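Local coordinates for protein putative methyltransferase (PDB 3LL7) that is a putative methyltransferase, probably transferring a methyl group to a substrate that has not been established, at residues A[348-357]-A[372-383]. Sequence-based numbering, arbitrary orientation.
Sequences FSTSVLKQLR and LSPIELRQRSKM. With EDO (1,2-ethanediol), chain C.
K354 NZ donates to R380 O across the contact at 2.7 Å, meeting the carbonyl oxygen in its plane on a lone pair. The lysine chain bends at chi2 (-69°) and again at chi4, which brings CD and CE close to the same oxygen; a water that donates to Q379 O adds a weak bond to NZ. R357 lies across K382, whose CB sits over one face of the guanidinium, while K382 CE comes within 3.5 Å of R357 NH1. The guanidinium is held from its own segment by R357 NH2 donating to K354 O, 3.3 Å, close to the guanidinium plane. Away from these polar groups, L353 CD2 presses on L377 CD1 at 3.4 Å, tighter than usual carbon contact, and L353 meets L372 CD1 tip to tip. L353 CD1 packs on R380 CB. The backbones come closest at L353 and S381, where S381 CA makes a C-H...O contact to L353 O (3.2 Å); S381 OG turns back to L377 O, which also takes S381 N from the opposite face. Selenomethionine M383 puts its CE 3.3 Å from L356 O and against L356 CB. Segment 348-357, in the loop after strand 337-347, lies against helix 374-381 in the THUMP-like region; L356 and L377 both rest on L403 of strand 401-408, with L391 of strand 389-395 touching L356 and M383 and strand 364-368 against L377.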
ATOM      1  N   PHE A 348       3.276  28.670  21.325  1.00 10.85           N
ATOM      2  CA  PHE A 348       1.978  28.133  21.682  1.00 10.73           C
ATOM      3  C   PHE A 348       1.671  28.242  23.161  1.00 11.29           C
ATOM      4  O   PHE A 348       2.514  27.902  23.999  1.00 12.12           O
ATOM      5  CB  PHE A 348       1.854  26.653  21.281  1.00 10.47           C
ATOM      6  CG  PHE A 348       0.527  26.061  21.670  1.00 11.53           C
ATOM      7  CD1 PHE A 348      -0.645  26.490  21.034  1.00 11.69           C
ATOM      8  CD2 PHE A 348       0.437  25.135  22.690  1.00 12.73           C
ATOM      9  CE1 PHE A 348      -1.876  25.985  21.394  1.00 15.26           C
ATOM     10  CE2 PHE A 348      -0.809  24.601  23.061  1.00 14.51           C
ATOM     11  CZ  PHE A 348      -1.964  25.029  22.423  1.00 12.96           C
ATOM     12  N   SER A 349       0.445  28.648  23.478  1.00 12.13           N
ATOM     13  CA  SER A 349      -0.108  28.429  24.823  1.00 12.45           C
ATOM     14  C   SER A 349      -1.611  28.366  24.636  1.00 12.42           C
ATOM     15  O   SER A 349      -2.135  28.799  23.601  1.00 11.31           O
ATOM     16  CB  SER A 349       0.250  29.565  25.775  1.00 12.97           C
ATOM     17  OG  SER A 349      -0.235  30.791  25.255  1.00 14.42           O
ATOM     18  N   THR A 350      -2.307  27.852  25.647  1.00 12.69           N
ATOM     19  CA  THR A 350      -3.752  27.695  25.559  1.00 13.63           C
ATOM     20  C   THR A 350      -4.384  29.020  25.150  1.00 13.71           C
ATOM     21  O   THR A 350      -5.248  29.052  24.292  1.00 13.74           O
ATOM     22  CB  THR A 350      -4.334  27.123  26.879  1.00 13.24           C
ATOM     23  OG1 THR A 350      -3.711  25.862  27.137  1.00 14.26           O
ATOM     24  CG2 THR A 350      -5.864  26.903  26.776  1.00 15.08           C
ATOM     25  N   SER A 351      -3.914  30.124  25.718  1.00 14.87           N
ATOM     26  CA  SER A 351      -4.508  31.421  25.407  1.00 16.04           C
ATOM     27  C   SER A 351      -4.399  31.813  23.921  1.00 15.88           C
ATOM     28  O   SER A 351      -5.204  32.592  23.438  1.00 14.69           O
ATOM     29  CB  SER A 351      -3.903  32.525  26.295  1.00 16.75           C
ATOM     30  OG  SER A 351      -2.554  32.713  25.931  1.00 19.50           O
ATOM     31  N   VAL A 352      -3.422  31.298  23.173  1.00 14.93           N
ATOM     32  CA  VAL A 352      -3.355  31.710  21.751  1.00 15.56           C
ATOM     33  C   VAL A 352      -4.442  31.099  20.882  1.00 14.49           C
ATOM     34  O   VAL A 352      -4.759  31.627  19.806  1.00 13.67           O
ATOM     35  CB  VAL A 352      -1.972  31.459  21.042  1.00 16.42           C
ATOM     36  CG1 VAL A 352      -0.827  32.051  21.836  1.00 18.01           C
ATOM     37  CG2 VAL A 352      -1.784  29.990  20.759  1.00 16.96           C
ATOM     38  N   LEU A 353      -4.995  29.969  21.307  1.00 15.18           N
ATOM     39  CA  LEU A 353      -6.010  29.253  20.519  1.00 14.66           C
ATOM     40  C   LEU A 353      -7.160  30.127  20.050  1.00 15.38           C
ATOM     41  O   LEU A 353      -7.504  30.123  18.851  1.00 13.82           O
ATOM     42  CB  LEU A 353      -6.571  28.056  21.313  1.00 15.19           C
ATOM     43  CG  LEU A 353      -5.648  26.842  21.515  1.00 14.37           C
ATOM     44  CD1 LEU A 353      -6.249  25.918  22.637  1.00 12.45           C
ATOM     45  CD2 LEU A 353      -5.441  26.060  20.229  1.00 15.06           C
ATOM     46  N   LYS A 354      -7.776  30.890  20.958  1.00 15.80           N
ATOM     47  CA  LYS A 354      -8.903  31.736  20.525  1.00 16.88           C
ATOM     48  C   LYS A 354      -8.444  32.939  19.708  1.00 16.87           C
ATOM     49  O   LYS A 354      -9.258  33.636  19.083  1.00 16.84           O
ATOM     50  CB  LYS A 354      -9.817  32.131  21.697  1.00 18.01           C
ATOM     51  CG  LYS A 354     -10.642  30.968  22.287  1.00 20.56           C
ATOM     52  CD  LYS A 354     -11.733  30.432  21.348  1.00 22.65           C
ATOM     53  CE  LYS A 354     -12.608  29.385  22.062  1.00 22.73           C
ATOM     54  NZ  LYS A 354     -11.806  28.199  22.599  1.00 23.54           N
ATOM     55  N   GLN A 355      -7.130  33.169  19.648  1.00 15.46           N
ATOM     56  CA  GLN A 355      -6.651  34.280  18.844  1.00 15.04           C
ATOM     57  C   GLN A 355      -6.357  33.898  17.419  1.00 13.38           C
ATOM     58  O   GLN A 355      -6.123  34.777  16.584  1.00 12.71           O
ATOM     59  CB  GLN A 355      -5.393  34.878  19.451  1.00 16.36           C
ATOM     60  CG  GLN A 355      -5.619  35.565  20.776  1.00 17.90           C
ATOM     61  CD  GLN A 355      -4.408  36.360  21.184  1.00 23.17           C
ATOM     62  OE1 GLN A 355      -4.001  37.309  20.496  1.00 23.48           O
ATOM     63  NE2 GLN A 355      -3.788  35.956  22.292  1.00 25.36           N
ATOM     64  N   LEU A 356      -6.340  32.589  17.104  1.00 11.72           N
ATOM     65  CA  LEU A 356      -5.887  32.190  15.772  1.00 10.66           C
ATOM     66  C   LEU A 356      -6.711  32.643  14.618  1.00 10.11           C
ATOM     67  O   LEU A 356      -6.167  32.842  13.524  1.00 10.29           O
ATOM     68  CB  LEU A 356      -5.688  30.651  15.664  1.00 11.79           C
ATOM     69  CG  LEU A 356      -4.616  30.058  16.541  1.00 14.08           C
ATOM     70  CD1 LEU A 356      -4.638  28.518  16.276  1.00 13.25           C
ATOM     71  CD2 LEU A 356      -3.221  30.653  16.237  1.00 15.11           C
ATOM     72  N   ARG A 357      -8.008  32.879  14.826  1.00  9.07           N
ATOM     73  CA  ARG A 357      -8.826  33.412  13.741  1.00  8.85           C
ATOM     74  C   ARG A 357      -8.347  34.801  13.321  1.00  9.00           C
ATOM     75  O   ARG A 357      -8.670  35.264  12.231  1.00  9.05           O
ATOM     76  CB  ARG A 357     -10.301  33.461  14.126  1.00  8.39           C
ATOM     77  CG  ARG A 357     -11.000  32.096  14.127  1.00  8.27           C
ATOM     78  CD  ARG A 357     -12.340  32.247  14.816  1.00 11.29           C
ATOM     79  NE  ARG A 357     -12.037  32.551  16.207  1.00 14.33           N
ATOM     80  CZ  ARG A 357     -12.884  32.972  17.139  1.00 18.73           C
ATOM     81  NH1 ARG A 357     -14.170  33.117  16.879  1.00 15.26           N
ATOM     82  NH2 ARG A 357     -12.407  33.220  18.367  1.00 22.11           N
ATOM     83  N   LEU A 372      -2.051  18.756  21.278  1.00  9.44           N
ATOM     84  CA  LEU A 372      -3.438  18.644  20.785  1.00  9.22           C
ATOM     85  C   LEU A 372      -3.451  17.873  19.470  1.00  9.38           C
ATOM     86  O   LEU A 372      -2.467  17.919  18.732  1.00 10.09           O
ATOM     87  CB  LEU A 372      -4.034  20.033  20.542  1.00  9.28           C
ATOM     88  CG  LEU A 372      -4.096  20.953  21.794  1.00 11.68           C
ATOM     89  CD1 LEU A 372      -4.591  22.318  21.372  1.00 12.28           C
ATOM     90  CD2 LEU A 372      -4.953  20.352  22.895  1.00 10.79           C
ATOM     91  N   SER A 373      -4.557  17.197  19.156  1.00  9.78           N
ATOM     92  CA  SER A 373      -4.707  16.626  17.819  1.00  9.86           C
ATOM     93  C   SER A 373      -5.146  17.746  16.872  1.00  9.49           C
ATOM     94  O   SER A 373      -5.569  18.806  17.321  1.00  8.96           O
ATOM     95  CB  SER A 373      -5.771  15.537  17.816  1.00 10.32           C
ATOM     96  OG  SER A 373      -7.029  16.102  18.164  1.00  9.67           O
ATOM     97  N   PRO A 374      -5.060  17.509  15.556  1.00  9.82           N
ATOM     98  CA  PRO A 374      -5.528  18.534  14.648  1.00 10.32           C
ATOM     99  C   PRO A 374      -6.999  18.919  14.864  1.00  9.98           C
ATOM    100  O   PRO A 374      -7.367  20.104  14.748  1.00 10.12           O
ATOM    101  CB  PRO A 374      -5.300  17.888  13.254  1.00 10.86           C
ATOM    102  CG  PRO A 374      -4.154  17.031  13.442  1.00 10.83           C
ATOM    103  CD  PRO A 374      -4.292  16.452  14.860  1.00 10.00           C
ATOM    104  N   ILE A 375      -7.855  17.938  15.141  1.00  9.26           N
ATOM    105  CA  ILE A 375      -9.274  18.270  15.335  1.00 10.02           C
ATOM    106  C   ILE A 375      -9.496  19.082  16.619  1.00  9.48           C
ATOM    107  O   ILE A 375     -10.321  19.997  16.644  1.00  7.61           O
ATOM    108  CB  ILE A 375     -10.191  17.007  15.267  1.00  9.90           C
ATOM    109  CG1 ILE A 375     -11.676  17.397  15.168  1.00 12.07           C
ATOM    110  CG2 ILE A 375      -9.963  16.056  16.424  1.00 11.26           C
ATOM    111  CD1 ILE A 375     -11.957  18.383  14.034  1.00 17.96           C
ATOM    112  N   GLU A 376      -8.729  18.776  17.657  1.00  8.01           N
ATOM    113  CA  GLU A 376      -8.786  19.578  18.884  1.00  7.94           C
ATOM    114  C   GLU A 376      -8.301  21.007  18.646  1.00  9.46           C
ATOM    115  O   GLU A 376      -8.928  21.971  19.105  1.00  8.79           O
ATOM    116  CB  GLU A 376      -7.928  18.932  19.986  1.00  7.57           C
ATOM    117  CG  GLU A 376      -8.579  17.683  20.515  1.00  7.61           C
ATOM    118  CD  GLU A 376      -7.681  16.822  21.410  1.00  7.92           C
ATOM    119  OE1 GLU A 376      -6.437  17.014  21.418  1.00  8.10           O
ATOM    120  OE2 GLU A 376      -8.241  15.923  22.085  1.00  9.68           O
ATOM    121  N   LEU A 377      -7.176  21.141  17.945  1.00  9.89           N
ATOM    122  CA  LEU A 377      -6.689  22.475  17.528  1.00 11.07           C
ATOM    123  C   LEU A 377      -7.762  23.235  16.740  1.00 11.50           C
ATOM    124  O   LEU A 377      -8.022  24.403  17.015  1.00 11.59           O
ATOM    125  CB  LEU A 377      -5.390  22.313  16.722  1.00 11.99           C
ATOM    126  CG  LEU A 377      -4.493  23.490  16.328  1.00 15.54           C
ATOM    127  CD1 LEU A 377      -4.267  24.435  17.496  1.00 15.86           C
ATOM    128  CD2 LEU A 377      -3.109  22.837  15.876  1.00 11.86           C
ATOM    129  N   ARG A 378      -8.411  22.564  15.786  1.00 10.85           N
ATOM    130  CA  ARG A 378      -9.469  23.181  15.028  1.00 11.00           C
ATOM    131  C   ARG A 378     -10.640  23.651  15.894  1.00 10.30           C
ATOM    132  O   ARG A 378     -11.104  24.807  15.785  1.00 11.19           O
ATOM    133  CB  ARG A 378      -9.989  22.247  13.932  1.00 11.69           C
ATOM    134  CG  ARG A 378     -11.059  22.988  13.103  1.00 13.40           C
ATOM    135  CD  ARG A 378     -11.427  22.302  11.799  1.00 16.03           C
ATOM    136  NE  ARG A 378     -10.293  22.027  10.903  1.00 16.57           N
ATOM    137  CZ  ARG A 378      -9.643  22.924  10.150  1.00 16.33           C
ATOM    138  NH1 ARG A 378      -9.939  24.231  10.177  1.00 15.69           N
ATOM    139  NH2 ARG A 378      -8.669  22.493   9.359  1.00 14.74           N
ATOM    140  N   GLN A 379     -11.150  22.758  16.734  1.00 10.00           N
ATOM    141  CA  GLN A 379     -12.341  23.115  17.489  1.00  9.89           C
ATOM    142  C   GLN A 379     -12.102  24.183  18.539  1.00  9.03           C
ATOM    143  O   GLN A 379     -12.967  25.050  18.766  1.00  9.02           O
ATOM    144  CB  GLN A 379     -13.023  21.881  18.090  1.00  9.69           C
ATOM    145  CG  GLN A 379     -13.626  20.963  17.011  1.00 11.50           C
ATOM    146  CD  GLN A 379     -14.541  19.885  17.574  1.00 12.12           C
ATOM    147  OE1 GLN A 379     -15.099  20.032  18.663  1.00 10.52           O
ATOM    148  NE2 GLN A 379     -14.743  18.816  16.793  1.00 10.48           N
ATOM    149  N   ARG A 380     -10.937  24.125  19.164  1.00  7.65           N
ATOM    150  CA  ARG A 380     -10.618  25.073  20.224  1.00  9.37           C
ATOM    151  C   ARG A 380     -10.280  26.461  19.672  1.00  9.82           C
ATOM    152  O   ARG A 380     -10.495  27.452  20.359  1.00 11.43           O
ATOM    153  CB  ARG A 380      -9.493  24.530  21.107  1.00  8.20           C
ATOM    154  CG  ARG A 380      -9.960  23.215  21.841  1.00  7.40           C
ATOM    155  CD  ARG A 380      -8.833  22.507  22.583  1.00  6.40           C
ATOM    156  NE  ARG A 380      -9.229  21.119  22.901  1.00  7.41           N
ATOM    157  CZ  ARG A 380      -8.734  20.380  23.902  1.00  7.99           C
ATOM    158  NH1 ARG A 380      -7.817  20.878  24.732  1.00  7.51           N
ATOM    159  NH2 ARG A 380      -9.175  19.137  24.084  1.00  5.63           N
ATOM    160  N   SER A 381      -9.779  26.521  18.443  1.00  9.80           N
ATOM    161  CA  SER A 381      -9.534  27.826  17.789  1.00 10.80           C
ATOM    162  C   SER A 381     -10.720  28.341  16.954  1.00 11.41           C
ATOM    163  O   SER A 381     -10.721  29.506  16.549  1.00 12.00           O
ATOM    164  CB  SER A 381      -8.287  27.759  16.904  1.00 10.60           C
ATOM    165  OG  SER A 381      -8.464  26.829  15.843  1.00 11.50           O
ATOM    166  N   LYS A 382     -11.717  27.492  16.721  1.00 10.22           N
ATOM    167  CA  LYS A 382     -12.865  27.800  15.840  1.00 10.35           C
ATOM    168  C   LYS A 382     -12.435  28.126  14.409  1.00 10.88           C
ATOM    169  O   LYS A 382     -13.066  28.920  13.718  1.00  9.42           O
ATOM    170  CB  LYS A 382     -13.762  28.889  16.465  1.00 10.40           C
ATOM    171  CG  LYS A 382     -14.357  28.425  17.838  1.00 12.49           C
ATOM    172  CD  LYS A 382     -15.117  29.531  18.609  1.00 18.96           C
ATOM    173  CE  LYS A 382     -16.077  30.271  17.748  1.00 23.08           C
ATOM    174  NZ  LYS A 382     -17.182  29.390  17.269  1.00 27.11           N
HETATM  175  N   MSE A 383     -11.384  27.454  13.946  1.00 12.17           N
HETATM  176  CA  MSE A 383     -10.790  27.789  12.659  1.00 13.85           C
HETATM  177  C   MSE A 383     -11.579  27.134  11.535  1.00 13.36           C
HETATM  178  O   MSE A 383     -11.786  25.932  11.521  1.00 13.95           O
HETATM  179  CB  MSE A 383      -9.329  27.315  12.643  1.00 13.45           C
HETATM  180  CG  MSE A 383      -8.639  27.504  11.331  1.00 13.23           C
HETATM  181 SE   MSE A 383      -8.495  29.379  10.885  0.75 12.18          SE
HETATM  182  CE  MSE A 383      -7.653  30.032  12.501  1.00 12.25           C
TER
HETATM  183  C1  EDO C 502      -8.436  18.644  11.536  1.00 37.57           C
HETATM  184  O1  EDO C 502      -9.699  19.299  11.380  1.00 39.04           O
HETATM  185  C2  EDO C 502      -7.753  18.452  10.186  1.00 36.08           C
HETATM  186  O2  EDO C 502      -7.915  19.594   9.330  1.00 36.31           O
HETATM  187  O   HOH W   1     -14.011  26.581  20.898  1.00 18.01           O